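PDB 4F2N: superoxide dismutase from Leishmania major, which probably catalyses the dismutation of superoxide to dioxygen and hydrogen peroxide at an active-site iron. Local coordinates for residues Tyr23-Pro27 with Met224-Ala228; His108-Cys114 with Pro186-Asp191. All coordinates share one frame; numbering follows the deposited sequence.

How the interactions relate
The chain enters through the loop 23-27, passes along helix 96-113 and then strand 185-191, and ends in helix 218-229. Interaction 2 pairs 108-114 with 186-191, joining the alpha-hairpin domain to the C-terminal domain and closing a loop of 71 residues. Interaction 1 pairs 23-27 with 224-228, near the two ends of the modelled chain, and encloses interaction 2 in a far longer loop. Their centres lie about 12 Å apart and they touch by packing: Thr-25 rests on Pro-186 and Phe-110, while Met-224 meets Pro-186 and Ile-187. Through these side chains the N-terminal loop and C-terminal helix pack against helix 96-113 and the outermost strand 185-191, with the iron at the far end of interaction 2.

Interaction 1. Residues Tyr23-Pro27 with Met224-Ala228; sequences YHTLP and MYERA
Arg-227 and Tyr-23 form the flat part of this contact: the guanidinium stacks flat on the phenol ring, centres 4.4 Å apart and planes tilted by 21°. The CE1 side of the ring lies over the middle of the guanidinium. With CG of Tyr-23 anti to the backbone N (chi1 175°), the ring reaches across to the helix. The hydrogen bonds leave from the guanidinium edge: NH2 and NH1 of Arg-227 both donate to the one carbonyl O of His-24, at 2.9 and 3.1 Å. NH2 comes nearly in line with the C=O, whereas NH1 uses a lone pair in the carbonyl plane. This end-on fork, with the stack, fixes the rotation of the guanidinium and joins the irregular N-terminal segment to the C-terminal helix 218-229 of the iron superoxide dismutase fold. Van der Waals packing completes the patch. CE of Met-224, its chain bent at chi2 and chi3, sits 3.6 Å from OH of Tyr-23 and 3.7 Å from CG2 of Thr-25; CB of Ala-228 lies 3.5 Å from the same hydroxyl oxygen and 4.2 Å from CZ of Tyr-23. On the loop side, Glu-83 accepts hydrogen bonds from the backbone N atoms of Thr-25 and Leu-26.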
ATOM      1  N   TYR B  23      24.459  -5.809  17.991  1.00 27.31           N
ATOM      2  CA  TYR B  23      23.236  -6.589  18.052  1.00 25.12           C
ATOM      3  C   TYR B  23      22.546  -6.554  16.676  1.00 24.39           C
ATOM      4  O   TYR B  23      22.427  -5.495  16.070  1.00 23.87           O
ATOM      5  CB  TYR B  23      22.338  -5.961  19.124  1.00 24.36           C
ATOM      6  CG  TYR B  23      20.959  -6.566  19.244  1.00 23.56           C
ATOM      7  CD1 TYR B  23      20.685  -7.505  20.234  1.00 23.68           C
ATOM      8  CD2 TYR B  23      19.935  -6.200  18.368  1.00 23.24           C
ATOM      9  CE1 TYR B  23      19.426  -8.079  20.342  1.00 23.56           C
ATOM     10  CE2 TYR B  23      18.663  -6.755  18.471  1.00 23.06           C
ATOM     11  CZ  TYR B  23      18.418  -7.693  19.452  1.00 23.32           C
ATOM     12  OH  TYR B  23      17.165  -8.238  19.575  1.00 23.58           O
ATOM     13  N   HIS B  24      22.076  -7.705  16.185  1.00 23.71           N
ATOM     14  CA  HIS B  24      21.196  -7.718  15.010  1.00 23.04           C
ATOM     15  C   HIS B  24      19.929  -8.404  15.392  1.00 22.61           C
ATOM     16  O   HIS B  24      19.944  -9.336  16.218  1.00 22.86           O
ATOM     17  CB  HIS B  24      21.840  -8.444  13.823  1.00 23.17           C
ATOM     18  CG  HIS B  24      23.102  -7.788  13.319  1.00 23.80           C
ATOM     19  ND1 HIS B  24      24.311  -8.107  13.791  1.00 24.74           N
ATOM     20  CD2 HIS B  24      23.308  -6.796  12.353  1.00 24.10           C
ATOM     21  CE1 HIS B  24      25.252  -7.358  13.172  1.00 24.99           C
ATOM     22  NE2 HIS B  24      24.639  -6.573  12.286  1.00 24.53           N
ATOM     23  N   THR B  25      18.819  -7.966  14.797  1.00 21.90           N
ATOM     24  CA  THR B  25      17.533  -8.593  15.079  1.00 21.69           C
ATOM     25  C   THR B  25      17.478 -10.026  14.508  1.00 21.74           C
ATOM     26  O   THR B  25      16.992 -10.956  15.188  1.00 21.96           O
ATOM     27  CB  THR B  25      16.375  -7.726  14.540  1.00 21.44           C
ATOM     28  OG1 THR B  25      16.315  -6.520  15.304  1.00 21.57           O
ATOM     29  CG2 THR B  25      15.048  -8.435  14.696  1.00 21.71           C
ATOM     30  N   LEU B  26      17.944 -10.187  13.263  1.00 21.34           N
ATOM     31  CA  LEU B  26      18.066 -11.529  12.639  1.00 21.80           C
ATOM     32  C   LEU B  26      19.495 -11.761  12.143  1.00 22.22           C
ATOM     33  O   LEU B  26      19.757 -11.626  10.935  1.00 22.05           O
ATOM     34  CB  LEU B  26      17.098 -11.655  11.443  1.00 21.44           C
ATOM     35  CG  LEU B  26      15.596 -11.555  11.743  1.00 21.32           C
ATOM     36  CD1 LEU B  26      14.786 -11.624  10.441  1.00 21.20           C
ATOM     37  CD2 LEU B  26      15.191 -12.631  12.747  1.00 21.77           C
ATOM     38  N   PRO B  27      20.423 -12.124  13.051  1.00 22.91           N
ATOM     39  CA  PRO B  27      21.819 -12.231  12.600  1.00 23.73           C
ATOM     40  C   PRO B  27      22.067 -13.315  11.554  1.00 24.64           C
ATOM     41  O   PRO B  27      23.040 -13.220  10.817  1.00 25.38           O
ATOM     42  CB  PRO B  27      22.604 -12.569  13.883  1.00 23.99           C
ATOM     43  CG  PRO B  27      21.586 -12.963  14.885  1.00 23.90           C
ATOM     44  CD  PRO B  27      20.275 -12.358  14.502  1.00 23.20           C
ATOM     45  N   MET B 224      12.976 -13.126  21.394  1.00 22.00           N
ATOM     46  CA  MET B 224      13.389 -11.791  20.951  1.00 21.30           C
ATOM     47  C   MET B 224      13.388 -10.777  22.106  1.00 21.42           C
ATOM     48  O   MET B 224      14.297  -9.953  22.247  1.00 21.42           O
ATOM     49  CB  MET B 224      12.467 -11.305  19.816  1.00 20.60           C
ATOM     50  CG  MET B 224      12.629 -12.085  18.498  1.00 20.69           C
ATOM     51  SD  MET B 224      14.330 -12.121  17.870  1.00 21.97           S
ATOM     52  CE  MET B 224      14.800 -10.399  17.880  1.00 19.93           C
ATOM     53  N   TYR B 225      12.348 -10.818  22.917  1.00 21.88           N
ATOM     54  CA  TYR B 225      12.256  -9.905  24.057  1.00 22.48           C
ATOM     55  C   TYR B 225      13.459 -10.056  25.009  1.00 23.25           C
ATOM     56  O   TYR B 225      14.101  -9.069  25.385  1.00 22.88           O
ATOM     57  CB  TYR B 225      10.929 -10.119  24.814  1.00 22.87           C
ATOM     58  CG  TYR B 225      10.894  -9.347  26.112  1.00 23.75           C
ATOM     59  CD1 TYR B 225      10.659  -7.976  26.115  1.00 24.16           C
ATOM     60  CD2 TYR B 225      11.186  -9.972  27.335  1.00 25.06           C
ATOM     61  CE1 TYR B 225      10.636  -7.253  27.301  1.00 25.06           C
ATOM     62  CE2 TYR B 225      11.193  -9.254  28.526  1.00 25.80           C
ATOM     63  CZ  TYR B 225      10.932  -7.894  28.491  1.00 26.16           C
ATOM     64  OH  TYR B 225      10.937  -7.159  29.653  1.00 27.59           O
ATOM     65  N   GLU B 226      13.779 -11.288  25.373  1.00 24.39           N
ATOM     66  CA  GLU B 226      14.901 -11.536  26.303  1.00 26.16           C
ATOM     67  C   GLU B 226      16.228 -11.009  25.761  1.00 25.58           C
ATOM     68  O   GLU B 226      16.965 -10.306  26.473  1.00 25.91           O
ATOM     69  CB  GLU B 226      14.976 -13.017  26.680  1.00 28.61           C
ATOM     70  CG  GLU B 226      13.841 -13.406  27.622  1.00 32.18           C
ATOM     71  CD  GLU B 226      13.602 -14.911  27.747  1.00 35.83           C
ATOM     72  OE1 GLU B 226      14.259 -15.713  27.060  1.00 40.51           O
ATOM     73  OE2 GLU B 226      12.728 -15.311  28.534  1.00 38.09           O
ATOM     74  N   ARG B 227      16.532 -11.309  24.496  1.00 24.16           N
ATOM     75  CA  ARG B 227      17.789 -10.835  23.940  1.00 24.10           C
ATOM     76  C   ARG B 227      17.790  -9.334  23.689  1.00 23.81           C
ATOM     77  O   ARG B 227      18.820  -8.715  23.832  1.00 23.82           O
ATOM     78  CB  ARG B 227      18.232 -11.615  22.688  1.00 23.28           C
ATOM     79  CG  ARG B 227      17.312 -11.559  21.467  1.00 22.49           C
ATOM     80  CD  ARG B 227      17.750 -12.614  20.431  1.00 22.72           C
ATOM     81  NE  ARG B 227      19.051 -12.294  19.815  1.00 22.67           N
ATOM     82  CZ  ARG B 227      19.219 -11.494  18.751  1.00 22.27           C
ATOM     83  NH1 ARG B 227      18.179 -10.906  18.168  1.00 21.46           N
ATOM     84  NH2 ARG B 227      20.438 -11.260  18.272  1.00 22.21           N
ATOM     85  N   ALA B 228      16.642  -8.761  23.313  1.00 23.55           N
ATOM     86  CA  ALA B 228      16.594  -7.319  22.976  1.00 24.14           C
ATOM     87  C   ALA B 228      16.756  -6.431  24.220  1.00 25.07           C
ATOM     88  O   ALA B 228      17.349  -5.344  24.128  1.00 24.86           O
ATOM     89  CB  ALA B 228      15.307  -6.970  22.228  1.00 23.54           C
TER

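Interaction 2. Residues His108-Cys114 with Pro186-Asp191; sequences HSFFWKC and PIFTAD. With FE2 (Fe (II) ion), chain N.
Helix 108-113 crosses strand 188-191 with Phe-111 nearest Thr-189, the axes 7.7 Å apart and their directions 110° from each other. At one end, His-108 NE2 binds the iron at 2.0 Å and Asp-191 OD2 at 1.9 Å, imidazole and carboxylate planes nearly perpendicular; His-58, His-195 and a water complete the site. Second-shell bonds orient these ligands: Gln-104 O takes the ND1 hydrogen of His-108, and Trp-193 N donates to OD1 of Asp-191. Next to the ligand Asp-191, a chi1 of -167° carries the Phe-111 ring away from its backbone N and across the strand. Asp-191 CB makes a CH-pi contact with one face, 4.0 Å from the ring centroid, while Thr-189 O lies at the ring's edge, 3.3 Å from CD1 of Phe-111; this buried carbonyl has no polar partner. Phe-110 instead presents its rim to the chain, CE2 lying 3.6 Å from Phe-188 N and CD2 3.8 Å from Thr-189 CG2. Farther along, Cys-114 SG meets the Phe-188 ring obliquely, 3.7 Å from CD1. Ile-187 and Phe-188 form a classic beta bulge opposite Leu-159 of strand 155-161, and both side chains pack on helix 218-229, while Phe-111 also touches His-58 on helix 52-71.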
ATOM      1  N   HIS B 108       9.660  -9.286   5.959  1.00 16.52           N
ATOM      2  CA  HIS B 108       8.927 -10.562   5.731  1.00 16.73           C
ATOM      3  C   HIS B 108       9.557 -11.713   6.477  1.00 16.96           C
ATOM      4  O   HIS B 108       8.844 -12.547   7.048  1.00 17.99           O
ATOM      5  CB  HIS B 108       8.793 -10.904   4.229  1.00 16.75           C
ATOM      6  CG  HIS B 108       7.771 -10.039   3.505  1.00 16.49           C
ATOM      7  ND1 HIS B 108       8.075  -8.807   3.007  1.00 16.26           N
ATOM      8  CD2 HIS B 108       6.416 -10.227   3.283  1.00 16.32           C
ATOM      9  CE1 HIS B 108       6.984  -8.251   2.476  1.00 16.22           C
ATOM     10  NE2 HIS B 108       5.949  -9.103   2.654  1.00 16.31           N
ATOM     11  N   SER B 109      10.888 -11.799   6.473  1.00 17.13           N
ATOM     12  CA  SER B 109      11.594 -12.860   7.203  1.00 17.67           C
ATOM     13  C   SER B 109      11.240 -12.852   8.671  1.00 17.70           C
ATOM     14  O   SER B 109      11.031 -13.897   9.289  1.00 18.27           O
ATOM     15  CB  SER B 109      13.120 -12.748   6.999  1.00 17.68           C
ATOM     16  OG  SER B 109      13.410 -12.932   5.622  1.00 17.60           O
ATOM     17  N   PHE B 110      11.164 -11.655   9.224  1.00 17.23           N
ATOM     18  CA  PHE B 110      10.872 -11.486  10.638  1.00 17.48           C
ATOM     19  C   PHE B 110       9.433 -11.901  10.903  1.00 17.72           C
ATOM     20  O   PHE B 110       9.157 -12.640  11.855  1.00 18.65           O
ATOM     21  CB  PHE B 110      11.119 -10.023  11.082  1.00 17.00           C
ATOM     22  CG  PHE B 110      11.002  -9.850  12.570  1.00 17.46           C
ATOM     23  CD1 PHE B 110      12.011 -10.314  13.417  1.00 18.14           C
ATOM     24  CD2 PHE B 110       9.891  -9.237  13.124  1.00 17.33           C
ATOM     25  CE1 PHE B 110      11.916 -10.159  14.799  1.00 18.90           C
ATOM     26  CE2 PHE B 110       9.781  -9.089  14.510  1.00 18.19           C
ATOM     27  CZ  PHE B 110      10.787  -9.545  15.347  1.00 18.78           C
ATOM     28  N   PHE B 111       8.524 -11.462  10.022  1.00 17.20           N
ATOM     29  CA  PHE B 111       7.114 -11.860  10.063  1.00 17.27           C
ATOM     30  C   PHE B 111       6.916 -13.376  10.097  1.00 18.28           C
ATOM     31  O   PHE B 111       6.113 -13.864  10.909  1.00 18.59           O
ATOM     32  CB  PHE B 111       6.391 -11.265   8.841  1.00 16.64           C
ATOM     33  CG  PHE B 111       4.895 -11.317   8.900  1.00 16.59           C
ATOM     34  CD1 PHE B 111       4.190 -10.958  10.058  1.00 16.81           C
ATOM     35  CD2 PHE B 111       4.173 -11.673   7.764  1.00 16.55           C
ATOM     36  CE1 PHE B 111       2.795 -10.983  10.078  1.00 17.20           C
ATOM     37  CE2 PHE B 111       2.762 -11.685   7.778  1.00 16.86           C
ATOM     38  CZ  PHE B 111       2.083 -11.334   8.931  1.00 16.96           C
ATOM     39  N   TRP B 112       7.605 -14.120   9.232  1.00 18.48           N
ATOM     40  CA  TRP B 112       7.445 -15.584   9.245  1.00 20.06           C
ATOM     41  C   TRP B 112       7.878 -16.198  10.546  1.00 21.11           C
ATOM     42  O   TRP B 112       7.264 -17.163  11.003  1.00 21.99           O
ATOM     43  CB  TRP B 112       8.195 -16.253   8.092  1.00 20.03           C
ATOM     44  CG  TRP B 112       7.859 -15.682   6.738  1.00 19.74           C
ATOM     45  CD1 TRP B 112       8.757 -15.328   5.727  1.00 19.81           C
ATOM     46  CD2 TRP B 112       6.529 -15.368   6.201  1.00 19.55           C
ATOM     47  NE1 TRP B 112       8.089 -14.828   4.629  1.00 19.57           N
ATOM     48  CE2 TRP B 112       6.745 -14.825   4.851  1.00 19.16           C
ATOM     49  CE3 TRP B 112       5.232 -15.465   6.687  1.00 19.69           C
ATOM     50  CZ2 TRP B 112       5.693 -14.420   4.041  1.00 19.17           C
ATOM     51  CZ3 TRP B 112       4.176 -15.047   5.865  1.00 19.52           C
ATOM     52  CH2 TRP B 112       4.396 -14.539   4.569  1.00 19.16           C
ATOM     53  N   LYS B 113       8.931 -15.658  11.150  1.00 21.43           N
ATOM     54  CA  LYS B 113       9.405 -16.148  12.464  1.00 22.84           C
ATOM     55  C   LYS B 113       8.400 -15.880  13.587  1.00 22.67           C
ATOM     56  O   LYS B 113       8.391 -16.615  14.596  1.00 23.32           O
ATOM     57  CB  LYS B 113      10.758 -15.518  12.827  1.00 23.68           C
ATOM     58  CG  LYS B 113      11.893 -15.884  11.892  1.00 26.03           C
ATOM     59  CD  LYS B 113      12.267 -17.340  11.983  1.00 28.80           C
ATOM     60  CE  LYS B 113      13.307 -17.573  13.064  1.00 31.11           C
ATOM     61  NZ  LYS B 113      13.662 -19.024  13.043  1.00 34.14           N
ATOM     62  N   CYS B 114       7.558 -14.854  13.410  1.00 21.66           N
ATOM     63  CA  CYS B 114       6.515 -14.513  14.377  1.00 21.41           C
ATOM     64  C   CYS B 114       5.283 -15.406  14.310  1.00 21.72           C
ATOM     65  O   CYS B 114       4.379 -15.229  15.123  1.00 21.27           O
ATOM     66  CB  CYS B 114       6.028 -13.092  14.151  1.00 20.98           C
ATOM     67  SG  CYS B 114       7.318 -11.939  14.596  1.00 21.25           S
ATOM     68  N   PRO B 186      12.847  -4.699  17.211  1.00 18.76           N
ATOM     69  CA  PRO B 186      11.577  -5.391  16.985  1.00 18.68           C
ATOM     70  C   PRO B 186      11.541  -6.725  17.704  1.00 18.91           C
ATOM     71  O   PRO B 186      12.561  -7.426  17.750  1.00 19.30           O
ATOM     72  CB  PRO B 186      11.555  -5.595  15.442  1.00 18.58           C
ATOM     73  CG  PRO B 186      12.429  -4.479  14.922  1.00 18.85           C
ATOM     74  CD  PRO B 186      13.554  -4.420  15.935  1.00 18.68           C
ATOM     75  N   ILE B 187      10.375  -7.071  18.263  1.00 18.71           N
ATOM     76  CA  ILE B 187      10.144  -8.395  18.825  1.00 19.02           C
ATOM     77  C   ILE B 187       8.919  -9.062  18.217  1.00 18.81           C
ATOM     78  O   ILE B 187       8.756 -10.273  18.344  1.00 20.17           O
ATOM     79  CB  ILE B 187      10.111  -8.420  20.393  1.00 19.20           C
ATOM     80  CG1 ILE B 187       8.816  -7.798  20.932  1.00 19.20           C
ATOM     81  CG2 ILE B 187      11.354  -7.732  20.974  1.00 19.53           C
ATOM     82  CD1 ILE B 187       8.675  -7.852  22.450  1.00 19.98           C
ATOM     83  N   PHE B 188       8.075  -8.273  17.536  1.00 18.68           N
ATOM     84  CA  PHE B 188       6.879  -8.786  16.847  1.00 17.98           C
ATOM     85  C   PHE B 188       6.452  -7.808  15.758  1.00 17.63           C
ATOM     86  O   PHE B 188       6.636  -6.582  15.912  1.00 17.19           O
ATOM     87  CB  PHE B 188       5.726  -8.982  17.827  1.00 18.44           C
ATOM     88  CG  PHE B 188       4.463  -9.475  17.147  1.00 18.40           C
ATOM     89  CD1 PHE B 188       4.449 -10.735  16.535  1.00 18.59           C
ATOM     90  CD2 PHE B 188       3.331  -8.658  17.036  1.00 18.37           C
ATOM     91  CE1 PHE B 188       3.326 -11.194  15.858  1.00 18.21           C
ATOM     92  CE2 PHE B 188       2.183  -9.126  16.384  1.00 18.25           C
ATOM     93  CZ  PHE B 188       2.190 -10.394  15.786  1.00 18.12           C
ATOM     94  N   THR B 189       5.956  -8.328  14.644  1.00 17.33           N
ATOM     95  CA  THR B 189       5.396  -7.472  13.583  1.00 17.39           C
ATOM     96  C   THR B 189       4.141  -8.065  12.958  1.00 17.63           C
ATOM     97  O   THR B 189       3.970  -9.293  12.943  1.00 17.61           O
ATOM     98  CB  THR B 189       6.440  -7.142  12.470  1.00 17.35           C
ATOM     99  OG1 THR B 189       5.985  -6.006  11.722  1.00 17.06           O
ATOM    100  CG2 THR B 189       6.611  -8.292  11.475  1.00 17.46           C
ATOM    101  N   ALA B 190       3.275  -7.199  12.428  1.00 17.67           N
ATOM    102  CA  ALA B 190       2.159  -7.630  11.569  1.00 17.29           C
ATOM    103  C   ALA B 190       2.284  -6.850  10.280  1.00 16.78           C
ATOM    104  O   ALA B 190       2.392  -5.608  10.286  1.00 16.48           O
ATOM    105  CB  ALA B 190       0.816  -7.337  12.231  1.00 17.86           C
ATOM    106  N   ASP B 191       2.311  -7.571   9.170  1.00 16.35           N
ATOM    107  CA  ASP B 191       2.310  -6.937   7.840  1.00 15.87           C
ATOM    108  C   ASP B 191       0.901  -6.390   7.586  1.00 15.80           C
ATOM    109  O   ASP B 191      -0.077  -7.151   7.690  1.00 15.56           O
ATOM    110  CB  ASP B 191       2.618  -8.039   6.800  1.00 16.17           C
ATOM    111  CG  ASP B 191       2.876  -7.503   5.405  1.00 16.13           C
ATOM    112  OD1 ASP B 191       2.788  -6.270   5.183  1.00 15.67           O
ATOM    113  OD2 ASP B 191       3.218  -8.335   4.505  1.00 16.38           O
TER
HETATM  114 FE   FE2 N 300       3.983  -8.524   2.742  1.00 16.82          FE
HETATM  115  O   HOH W   1       4.623  -6.359   2.810  1.00 12.29           O